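Local coordinates for protein C-domain type II peptide synthetase (Streptomyces globisporus, PDB 4ZNM) that is a condensation-domain protein of the type II peptide synthetase class, with the two-lobed fold of the condensation-domain family, at residues 58-63 with 140-144; 118-122 with 395-400; 228-234 with 431-437; 295-299 with 309-313. All coordinates share one frame; numbering follows the deposited sequence.

Contact 1 and the helix of contact 2 belong to the lobe built round the six-stranded sheet and meet where L120 CD2 lies 3.9 Å from G142 N. The other half of contact 2, loop 395-400, runs from strand 388-392 of that sheet to strand 410-416 of the five-stranded one and bonds to strand 242-249, bridging the lobes. Contact 3 secures an edge of the second sheet, with nearest atoms about 6 Å from contact 2. Contact 4, nested in sequence inside contacts 2 and 3, reaches D161 of the HHxxxD family signature; its centre is about 32 Å from that of contact 1. The I58 side chain is about 12 Å from a bound sodium ion.

Contact 1: 58-63 with 140-144; sequences IDEETL and VLGRF
R143 NH1 donates to E60 OE2 at 2.7 Å, an N-H...O angle of 157°, and this salt bridge is the shortest polar link between 58-63 and 140-144. It is one-pronged: the carboxylate and guanidinium planes stand 76° apart, OE2 lies close to the guanidinium plane, and the arginine arrives on the anti side of that oxygen. A bend at chi3 (74°) turns the end of the otherwise extended R143 side chain toward the helix start. Its NH2 reaches a water at 3.0 Å, also at the guanidinium edge, and the same water accepts from I58 N at 3.2 Å. The guanidinium is thus tied to 58-63 by NH1 directly and by NH2 through water, while I58 CB rests over one of its faces, 3.8 Å from R143 NH2.

Below this polar layer the contact is apolar. I58 CD1 and L141 CD2 meet tip to tip at 4.0 Å, and L63 CD2 closes on L141 CD2 at 4.3 Å. A149 of the next strand lies beside both I58 and L141.

The N-terminal start of helix 60-73 is capped within its own segment. D59, the N-cap residue, accepts at OD2 from T62 N and, at 2.6 Å, from T62 OG1, the two donors coming from opposite faces of the carboxylate plane. D59 N is hydrogen-bonded to Y176 OH.

The arrangement belongs to the alpha/beta lobe of the CoA-dependent acyltransferase-like fold of condensation domains: helix 60-73 packs on one face of the six-stranded sheet, and helix 110-125 touches the other at V140.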
# COMPACT_ATOMS: atom_id res chain seq x y z
N ILE A 58 11.21 -10.28 -25.79
CA ILE A 58 9.97 -9.50 -25.71
C ILE A 58 9.68 -8.95 -27.08
O ILE A 58 10.57 -8.38 -27.70
CB ILE A 58 10.08 -8.32 -24.73
CG1 ILE A 58 10.28 -8.82 -23.30
CG2 ILE A 58 8.84 -7.40 -24.86
CD1 ILE A 58 10.66 -7.68 -22.36
N ASP A 59 8.44 -9.11 -27.54
CA ASP A 59 7.97 -8.41 -28.73
C ASP A 59 7.20 -7.18 -28.26
O ASP A 59 6.08 -7.29 -27.75
CB ASP A 59 7.09 -9.28 -29.62
CG ASP A 59 6.70 -8.59 -30.91
OD1 ASP A 59 7.56 -8.51 -31.80
OD2 ASP A 59 5.57 -8.10 -31.04
N GLU A 60 7.79 -6.01 -28.42
CA GLU A 60 7.29 -4.80 -27.79
C GLU A 60 5.89 -4.44 -28.27
O GLU A 60 5.03 -4.06 -27.49
CB GLU A 60 8.24 -3.65 -28.08
CG GLU A 60 9.57 -3.76 -27.36
CD GLU A 60 10.66 -2.83 -27.91
OE1 GLU A 60 10.34 -1.84 -28.65
OE2 GLU A 60 11.86 -3.11 -27.64
N GLU A 61 5.66 -4.60 -29.57
CA GLU A 61 4.36 -4.28 -30.14
C GLU A 61 3.26 -5.15 -29.56
O GLU A 61 2.15 -4.69 -29.35
CB GLU A 61 4.40 -4.44 -31.67
CG GLU A 61 3.05 -4.24 -32.34
CD GLU A 61 3.14 -4.33 -33.85
OE1 GLU A 61 2.08 -4.48 -34.49
OE2 GLU A 61 4.27 -4.26 -34.39
N THR A 62 3.57 -6.42 -29.30
CA THR A 62 2.58 -7.33 -28.74
C THR A 62 2.36 -7.02 -27.27
O THR A 62 1.26 -7.14 -26.78
CB THR A 62 3.00 -8.80 -28.94
OG1 THR A 62 3.20 -9.03 -30.32
CG2 THR A 62 1.90 -9.79 -28.44
N LEU A 63 3.41 -6.60 -26.57
CA LEU A 63 3.27 -6.24 -25.17
C LEU A 63 2.38 -5.00 -25.05
O LEU A 63 1.57 -4.92 -24.12
CB LEU A 63 4.63 -5.99 -24.51
CG LEU A 63 4.55 -5.69 -23.02
CD1 LEU A 63 4.10 -6.92 -22.23
CD2 LEU A 63 5.90 -5.23 -22.50
N VAL A 140 6.27 1.47 -18.57
CA VAL A 140 7.56 1.83 -19.09
C VAL A 140 8.42 0.55 -19.05
O VAL A 140 8.61 -0.05 -18.00
CB VAL A 140 8.20 2.96 -18.28
CG1 VAL A 140 9.54 3.32 -18.84
CG2 VAL A 140 7.28 4.18 -18.26
N LEU A 141 8.93 0.15 -20.21
CA LEU A 141 9.81 -1.01 -20.30
C LEU A 141 11.27 -0.56 -20.50
O LEU A 141 11.59 0.09 -21.49
CB LEU A 141 9.36 -1.90 -21.45
CG LEU A 141 10.20 -3.17 -21.63
CD1 LEU A 141 9.93 -4.16 -20.51
CD2 LEU A 141 9.90 -3.77 -22.98
N GLY A 142 12.12 -0.86 -19.51
CA GLY A 142 13.54 -0.61 -19.64
C GLY A 142 14.30 -1.86 -20.04
O GLY A 142 14.38 -2.80 -19.27
N ARG A 143 14.87 -1.89 -21.24
CA ARG A 143 15.54 -3.12 -21.70
C ARG A 143 17.01 -2.99 -21.55
O ARG A 143 17.59 -2.00 -21.94
CB ARG A 143 15.19 -3.40 -23.15
CG ARG A 143 13.69 -3.45 -23.40
CD ARG A 143 13.37 -3.96 -24.79
NE ARG A 143 13.60 -5.38 -24.87
CZ ARG A 143 13.34 -6.13 -25.94
NH1 ARG A 143 12.84 -5.59 -27.05
NH2 ARG A 143 13.61 -7.42 -25.91
N PHE A 144 17.64 -4.01 -21.00
CA PHE A 144 19.10 -4.08 -20.99
C PHE A 144 19.67 -4.68 -22.27
O PHE A 144 20.67 -4.19 -22.81
CB PHE A 144 19.56 -4.89 -19.80
CG PHE A 144 19.08 -4.32 -18.48
CD1 PHE A 144 19.63 -3.16 -17.97
CD2 PHE A 144 18.09 -4.96 -17.77
CE1 PHE A 144 19.19 -2.65 -16.75
CE2 PHE A 144 17.66 -4.46 -16.56
CZ PHE A 144 18.21 -3.30 -16.05
O HOH W 1 13.78 -9.82 -27.65

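Contact 2: 118-122 with 395-400; sequences EELLN and ERQLSQ
The tight part of this contact centres on E118 OE2, which accepts from Q397 N at 2.9 Å (166°) and from L398 N at 3.0 Å. The L398 amide uses the syn lone pair; that of Q397 also comes on the syn side but lies 24° out of the carboxylate plane. One helix turn on, N122 works at both ends. Its backbone O accepts from Q400 NE2 at 2.9 Å and lies in the plane of the Q400 amide, and its ND2 makes a weak bond to L398 O. OD1 faces R396 NH2, although the modelled 2.5 Å is so short that the exact length is doubtful. A bend at chi3 (78°) lays the R396 guanidinium against L121 CD2, which presses on one face, 3.3 Å from R396 NE, a buried nitrogen with no partner in the model. E125 forms a salt bridge with R396 NH2. Q400 pairs by backbone with W244 and L398 O takes R246 NE, both in strand 242-249, so the loop lies between the lobes.

Toward solvent the fit is looser. L398 CD2 rests against E119 CG at 3.7 Å, and the side chains of E395, Q397 and S399 lie at the exposed margin.

The polar bonds are therefore mostly between helix side chains and loop backbone. E118 is buried and held by main-chain N-H groups, so amide dipoles probably stabilise its negative charge.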
# COMPACT_ATOMS: atom_id res chain seq x y z
N GLU A 118 16.12 0.14 -10.32
CA GLU A 118 15.59 0.92 -9.22
C GLU A 118 15.47 2.39 -9.60
O GLU A 118 14.52 3.04 -9.24
CB GLU A 118 16.47 0.80 -7.98
CG GLU A 118 16.06 -0.30 -7.06
CD GLU A 118 16.48 -0.02 -5.63
OE1 GLU A 118 17.22 -0.84 -5.05
OE2 GLU A 118 16.06 1.04 -5.10
N GLU A 119 16.46 2.91 -10.31
CA GLU A 119 16.40 4.27 -10.81
C GLU A 119 15.24 4.49 -11.76
O GLU A 119 14.58 5.51 -11.71
CB GLU A 119 17.71 4.63 -11.49
CG GLU A 119 18.85 4.78 -10.49
CD GLU A 119 20.23 4.85 -11.13
OE1 GLU A 119 21.22 4.94 -10.35
OE2 GLU A 119 20.35 4.82 -12.38
N LEU A 120 14.96 3.54 -12.64
CA LEU A 120 13.83 3.69 -13.51
C LEU A 120 12.56 3.71 -12.67
O LEU A 120 11.70 4.57 -12.84
CB LEU A 120 13.78 2.58 -14.56
CG LEU A 120 12.64 2.69 -15.56
CD1 LEU A 120 12.71 4.04 -16.31
CD2 LEU A 120 12.66 1.53 -16.53
N LEU A 121 12.44 2.76 -11.74
CA LEU A 121 11.24 2.72 -10.88
C LEU A 121 11.02 4.09 -10.20
O LEU A 121 9.92 4.66 -10.21
CB LEU A 121 11.38 1.58 -9.86
CG LEU A 121 10.28 1.43 -8.83
CD1 LEU A 121 8.92 1.31 -9.48
CD2 LEU A 121 10.53 0.23 -7.94
N ASN A 122 12.08 4.65 -9.64
CA ASN A 122 11.95 5.89 -8.89
C ASN A 122 11.58 7.04 -9.78
O ASN A 122 10.80 7.91 -9.39
CB ASN A 122 13.25 6.23 -8.18
CG ASN A 122 13.28 5.72 -6.77
OD1 ASN A 122 12.57 4.78 -6.42
ND2 ASN A 122 14.11 6.33 -5.94
N GLU A 395 12.83 -5.49 -3.23
CA GLU A 395 13.95 -4.86 -2.53
C GLU A 395 14.26 -3.53 -3.19
O GLU A 395 14.63 -3.46 -4.36
CB GLU A 395 15.19 -5.79 -2.50
CG GLU A 395 15.79 -6.15 -3.85
CD GLU A 395 16.78 -7.33 -3.76
OE1 GLU A 395 16.74 -8.08 -2.75
OE2 GLU A 395 17.60 -7.50 -4.70
N ARG A 396 14.01 -2.47 -2.46
CA ARG A 396 14.34 -1.13 -2.90
C ARG A 396 15.26 -0.53 -1.85
O ARG A 396 15.08 -0.76 -0.67
CB ARG A 396 13.09 -0.26 -3.08
CG ARG A 396 12.16 -0.69 -4.22
CD ARG A 396 10.93 0.18 -4.34
NE ARG A 396 11.18 1.47 -4.99
CZ ARG A 396 10.23 2.36 -5.25
NH1 ARG A 396 8.98 2.11 -4.92
NH2 ARG A 396 10.51 3.51 -5.86
N GLN A 397 16.24 0.23 -2.28
CA GLN A 397 17.21 0.80 -1.36
C GLN A 397 17.29 2.30 -1.60
O GLN A 397 17.63 3.08 -0.71
CB GLN A 397 18.56 0.08 -1.54
CG GLN A 397 18.45 -1.42 -1.21
CD GLN A 397 19.51 -2.29 -1.86
OE1 GLN A 397 20.70 -2.00 -1.78
NE2 GLN A 397 19.07 -3.38 -2.49
N LEU A 398 16.89 2.70 -2.80
CA LEU A 398 16.99 4.07 -3.24
C LEU A 398 15.83 4.87 -2.70
O LEU A 398 14.68 4.61 -3.04
CB LEU A 398 16.98 4.12 -4.77
CG LEU A 398 17.89 5.09 -5.52
CD1 LEU A 398 19.30 5.09 -4.99
CD2 LEU A 398 17.89 4.67 -6.97
N SER A 399 16.14 5.87 -1.89
CA SER A 399 15.10 6.74 -1.39
C SER A 399 14.60 7.72 -2.49
O SER A 399 15.21 7.88 -3.56
CB SER A 399 15.60 7.50 -0.16
OG SER A 399 16.48 8.54 -0.53
N GLN A 400 13.46 8.33 -2.20
CA GLN A 400 12.72 9.11 -3.18
C GLN A 400 12.36 10.42 -2.53
O GLN A 400 11.67 10.44 -1.50
CB GLN A 400 11.45 8.36 -3.63
CG GLN A 400 10.37 9.22 -4.27
CD GLN A 400 10.69 9.54 -5.69
OE1 GLN A 400 11.14 10.66 -6.02
NE2 GLN A 400 10.51 8.56 -6.54

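Contact 3: 228-234 with 431-437; sequences LETDIPR and NRFKDET
L228, in strand 227-229, sets its CB beside F433 CZ, and the carbonyl oxygen of E229 comes to 3.1 Å from F433 CE1. T230 follows over one face of the same ring, its CG2 3.5 Å from F433 CE2. A chi1 of 51° places T230 OG1 between backbone N and carbonyl carbon, where it accepts from R432 NH2 at 3.2 Å, while CG2 lies against both F433 and the arginine. One threonine thereby serves an aromatic and a cationic neighbour.

D231 OD2 accepts twice, from K434 N at 2.9 Å through its anti lone pair and from T437 OG1 at 2.6 Å on the syn side. K434 is the N-cap residue of helix 435-454, so the carboxylate sits at the helix start, where the dipole would favour its charge. D231 N bonds weakly to R432 O.

I232 exchanges two bonds with R432: its N donates to R432 O at 2.9 Å, and its O receives R432 NE at 2.8 Å, in the planes of both carbonyl and guanidinium. Folding at chi2 (-61°) and chi3 (-65°) brings the arginine back for this. A water joins P233 O to N431 O.

R234 ends the walk with its backbone N over a face of the R432 guanidinium. R234 NH2 comes to 3.5 Å from R432 NH1, the planes nearly perpendicular; a water accepts from both, weakly from R234, and D408 offsets R234 by a salt bridge.

The chain leaving edge strand 227-229 of the five-stranded sheet is thus bound to the N-terminal start of helix 435-454, which packs on that sheet in the alpha/beta fold of the second lobe.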
# COMPACT_ATOMS: atom_id res chain seq x y z
N LEU A 228 2.06 11.96 15.60
CA LEU A 228 3.49 12.27 15.59
C LEU A 228 3.72 13.77 15.45
O LEU A 228 3.15 14.40 14.56
CB LEU A 228 4.19 11.55 14.44
CG LEU A 228 4.10 10.03 14.43
CD1 LEU A 228 4.82 9.53 13.18
CD2 LEU A 228 4.71 9.46 15.71
N GLU A 229 4.57 14.33 16.30
CA GLU A 229 4.79 15.77 16.24
C GLU A 229 5.58 16.06 14.99
O GLU A 229 6.63 15.45 14.75
CB GLU A 229 5.53 16.29 17.48
CG GLU A 229 5.63 17.80 17.53
CD GLU A 229 6.36 18.29 18.77
OE1 GLU A 229 6.94 17.45 19.49
OE2 GLU A 229 6.36 19.51 19.01
N THR A 230 5.08 17.01 14.20
CA THR A 230 5.73 17.36 12.95
C THR A 230 6.80 18.41 13.16
O THR A 230 6.78 19.13 14.15
CB THR A 230 4.73 17.86 11.94
OG1 THR A 230 3.93 18.90 12.53
CG2 THR A 230 3.83 16.73 11.49
N ASP A 231 7.73 18.50 12.21
CA ASP A 231 8.79 19.51 12.23
C ASP A 231 8.28 20.83 11.72
O ASP A 231 8.78 21.86 12.13
CB ASP A 231 9.98 19.09 11.38
CG ASP A 231 10.66 17.84 11.88
OD1 ASP A 231 10.73 17.68 13.11
OD2 ASP A 231 11.15 17.03 11.03
N ILE A 232 7.32 20.80 10.81
CA ILE A 232 6.81 21.99 10.17
C ILE A 232 5.29 21.96 10.34
O ILE A 232 4.64 20.95 10.00
CB ILE A 232 7.21 22.07 8.68
CG1 ILE A 232 8.74 21.96 8.50
CG2 ILE A 232 6.71 23.38 8.09
CD1 ILE A 232 9.17 21.52 7.10
N PRO A 233 4.72 23.06 10.86
CA PRO A 233 3.27 23.05 11.08
C PRO A 233 2.47 23.14 9.80
O PRO A 233 2.89 23.66 8.78
CB PRO A 233 3.03 24.29 11.94
CG PRO A 233 4.14 25.21 11.62
CD PRO A 233 5.34 24.30 11.38
N ARG A 234 1.28 22.58 9.91
CA ARG A 234 0.28 22.65 8.88
C ARG A 234 0.11 24.08 8.39
O ARG A 234 0.11 24.33 7.19
CB ARG A 234 -1.03 22.07 9.46
CG ARG A 234 -2.08 21.74 8.43
CD ARG A 234 -3.37 21.15 9.11
NE ARG A 234 -4.22 20.57 8.10
CZ ARG A 234 -4.10 19.33 7.65
NH1 ARG A 234 -4.91 18.89 6.69
NH2 ARG A 234 -3.18 18.51 8.17
N ASN A 431 6.36 18.67 3.36
CA ASN A 431 5.86 19.93 3.92
C ASN A 431 5.64 19.86 5.45
O ASN A 431 5.23 20.84 6.06
CB ASN A 431 4.56 20.33 3.23
CG ASN A 431 3.57 19.19 3.16
OD1 ASN A 431 3.90 18.13 2.66
ND2 ASN A 431 2.36 19.42 3.64
N ARG A 432 5.93 18.72 6.07
CA ARG A 432 5.68 18.56 7.50
C ARG A 432 6.89 17.97 8.21
O ARG A 432 7.12 18.26 9.36
CB ARG A 432 4.47 17.65 7.72
CG ARG A 432 3.13 18.21 7.20
CD ARG A 432 2.70 19.55 7.86
NE ARG A 432 2.40 19.45 9.28
CZ ARG A 432 1.23 19.06 9.77
NH1 ARG A 432 0.25 18.72 8.95
NH2 ARG A 432 1.06 19.00 11.09
N PHE A 433 7.65 17.11 7.53
CA PHE A 433 8.80 16.48 8.16
C PHE A 433 10.06 16.68 7.37
O PHE A 433 10.05 16.56 6.15
CB PHE A 433 8.58 14.97 8.34
CG PHE A 433 7.71 14.62 9.51
CD1 PHE A 433 8.21 14.69 10.81
CD2 PHE A 433 6.39 14.22 9.32
CE1 PHE A 433 7.42 14.35 11.91
CE2 PHE A 433 5.58 13.88 10.39
CZ PHE A 433 6.10 13.93 11.70
N LYS A 434 11.14 16.93 8.09
CA LYS A 434 12.49 16.85 7.54
C LYS A 434 12.97 15.41 7.40
O LYS A 434 12.60 14.53 8.20
CB LYS A 434 13.45 17.61 8.44
CG LYS A 434 13.23 19.11 8.42
CD LYS A 434 13.77 19.73 9.69
CE LYS A 434 14.32 21.13 9.45
NZ LYS A 434 14.07 22.01 10.62
N ASP A 435 13.83 15.18 6.41
CA ASP A 435 14.33 13.83 6.11
C ASP A 435 15.09 13.19 7.28
O ASP A 435 14.99 11.99 7.52
CB ASP A 435 15.25 13.86 4.89
CG ASP A 435 14.54 14.33 3.63
OD1 ASP A 435 13.34 14.03 3.47
OD2 ASP A 435 15.18 15.02 2.81
N GLU A 436 15.85 14.02 7.99
CA GLU A 436 16.66 13.59 9.12
C GLU A 436 15.81 13.05 10.27
O GLU A 436 16.14 12.06 10.91
CB GLU A 436 17.51 14.77 9.60
CG GLU A 436 18.55 15.24 8.59
CD GLU A 436 17.97 16.02 7.38
OE1 GLU A 436 16.80 16.50 7.44
OE2 GLU A 436 18.70 16.16 6.37
N THR A 437 14.71 13.73 10.55
CA THR A 437 13.78 13.29 11.57
C THR A 437 13.28 11.89 11.27
O THR A 437 13.21 11.04 12.14
CB THR A 437 12.58 14.24 11.66
OG1 THR A 437 13.06 15.55 11.91
CG2 THR A 437 11.61 13.82 12.76
O HOH W 2 3.59 23.19 6.03
O HOH W 3 -2.19 17.76 10.33

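Contact 4: 295-299 with 309-313; sequences SGGRN and SFINF
S295 N donates to N312 O at 2.8 Å (157°), and N312 N returns a bond to S295 O at 3.2 Å. These two bonds define an antiparallel hydrogen-bonded pair where strands 288-295 and 312-319 meet the loop between them. The two side chains emerge on one face of this two-stranded sheet, S295 OG lying 3.5 Å from N312 CB, and E344 bonds to both of their polar ends.

Beyond the pair the backbones stay close without regular strand bonds. I311 CA approaches S295 O at 3.3 Å in a CA-H...O contact. G297, with a positive phi, turns its CA straight at F310 O, 3.4 Å away with an angle at hydrogen of 175°.

The outer part is a cation-pi stack. R298 lays its guanidinium over one face of F310, CZ 3.9 Å from the ring centroid, with the planes 27° apart and the group displaced toward the rim, so that R298 NH2 is 3.3 Å from F310 CD1. The side chain runs extended from CG to NE to get there. At the ring edge lies G297 O, and the ring of F196, in helix 193-203, also meets F310.

R298 NH1 is bonded to T306 O, while NH2 forms a salt bridge with D161, whose other oxygen accepts from F310 N. D161 occupies the aspartate position of the HHxxxD signature of condensation domains. With the arginine fixed by ring, acid and the T306 carbonyl, R298 and F310 N grip the two oxygens of D161, so the acid joins both segments and its own orientation is set, consistent with an ordering role for the signature aspartate.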
# COMPACT_ATOMS: atom_id res chain seq x y z
N SER A 295 -6.19 -2.85 6.31
CA SER A 295 -6.43 -4.25 6.03
C SER A 295 -6.43 -4.45 4.51
O SER A 295 -6.52 -3.48 3.77
CB SER A 295 -7.74 -4.70 6.64
OG SER A 295 -8.80 -4.16 5.87
N GLY A 296 -6.37 -5.69 4.06
CA GLY A 296 -6.41 -5.96 2.63
C GLY A 296 -7.78 -5.67 2.01
O GLY A 296 -7.87 -5.31 0.84
N GLY A 297 -8.86 -5.85 2.78
CA GLY A 297 -10.21 -5.53 2.32
C GLY A 297 -10.77 -6.54 1.32
O GLY A 297 -11.79 -6.31 0.68
N ARG A 298 -10.08 -7.67 1.19
CA ARG A 298 -10.43 -8.74 0.23
C ARG A 298 -10.78 -10.08 0.89
O ARG A 298 -10.38 -11.15 0.42
CB ARG A 298 -9.28 -8.95 -0.73
CG ARG A 298 -9.09 -7.69 -1.60
CD ARG A 298 -7.99 -7.90 -2.54
NE ARG A 298 -7.68 -6.77 -3.41
CZ ARG A 298 -8.03 -6.69 -4.70
NH1 ARG A 298 -8.79 -7.61 -5.27
NH2 ARG A 298 -7.61 -5.66 -5.41
N ASN A 299 -11.59 -10.00 1.93
CA ASN A 299 -12.12 -11.18 2.60
C ASN A 299 -12.97 -12.02 1.64
O ASN A 299 -12.96 -13.24 1.69
CB ASN A 299 -12.96 -10.76 3.81
CG ASN A 299 -12.30 -9.66 4.61
OD1 ASN A 299 -12.05 -8.55 4.10
ND2 ASN A 299 -12.00 -9.95 5.87
N SER A 309 -9.17 -0.63 -5.65
CA SER A 309 -8.51 -0.37 -4.37
C SER A 309 -9.46 -0.74 -3.22
O SER A 309 -10.43 -0.04 -2.91
CB SER A 309 -8.05 1.08 -4.31
OG SER A 309 -7.28 1.29 -3.15
N PHE A 310 -9.15 -1.87 -2.59
CA PHE A 310 -9.98 -2.50 -1.58
C PHE A 310 -9.57 -2.19 -0.16
O PHE A 310 -10.27 -2.55 0.78
CB PHE A 310 -9.94 -4.04 -1.77
CG PHE A 310 -10.73 -4.52 -2.95
CD1 PHE A 310 -10.34 -4.22 -4.24
CD2 PHE A 310 -11.86 -5.29 -2.77
CE1 PHE A 310 -11.07 -4.67 -5.32
CE2 PHE A 310 -12.59 -5.73 -3.85
CZ PHE A 310 -12.20 -5.42 -5.13
N ILE A 311 -8.39 -1.59 0.03
CA ILE A 311 -7.81 -1.57 1.37
C ILE A 311 -8.68 -0.73 2.31
O ILE A 311 -9.41 0.17 1.87
CB ILE A 311 -6.36 -1.07 1.34
CG1 ILE A 311 -6.26 0.31 0.69
CG2 ILE A 311 -5.46 -2.11 0.65
CD1 ILE A 311 -4.82 0.86 0.69
N ASN A 312 -8.59 -1.02 3.60
CA ASN A 312 -9.50 -0.40 4.58
C ASN A 312 -8.74 0.02 5.85
O ASN A 312 -8.02 -0.75 6.46
CB ASN A 312 -10.63 -1.37 4.91
CG ASN A 312 -11.63 -0.80 5.88
OD1 ASN A 312 -12.07 0.36 5.76
ND2 ASN A 312 -12.00 -1.60 6.87
N PHE A 313 -8.86 1.29 6.17
CA PHE A 313 -8.28 1.92 7.36
C PHE A 313 -8.90 1.28 8.60
O PHE A 313 -10.12 1.26 8.74
CB PHE A 313 -8.56 3.43 7.25
CG PHE A 313 -7.84 4.31 8.22
CD1 PHE A 313 -6.62 4.89 7.89
CD2 PHE A 313 -8.43 4.63 9.45
CE1 PHE A 313 -5.99 5.77 8.75
CE2 PHE A 313 -7.81 5.50 10.32
CZ PHE A 313 -6.58 6.08 9.96
O HOH W 4 -13.04 -3.79 1.66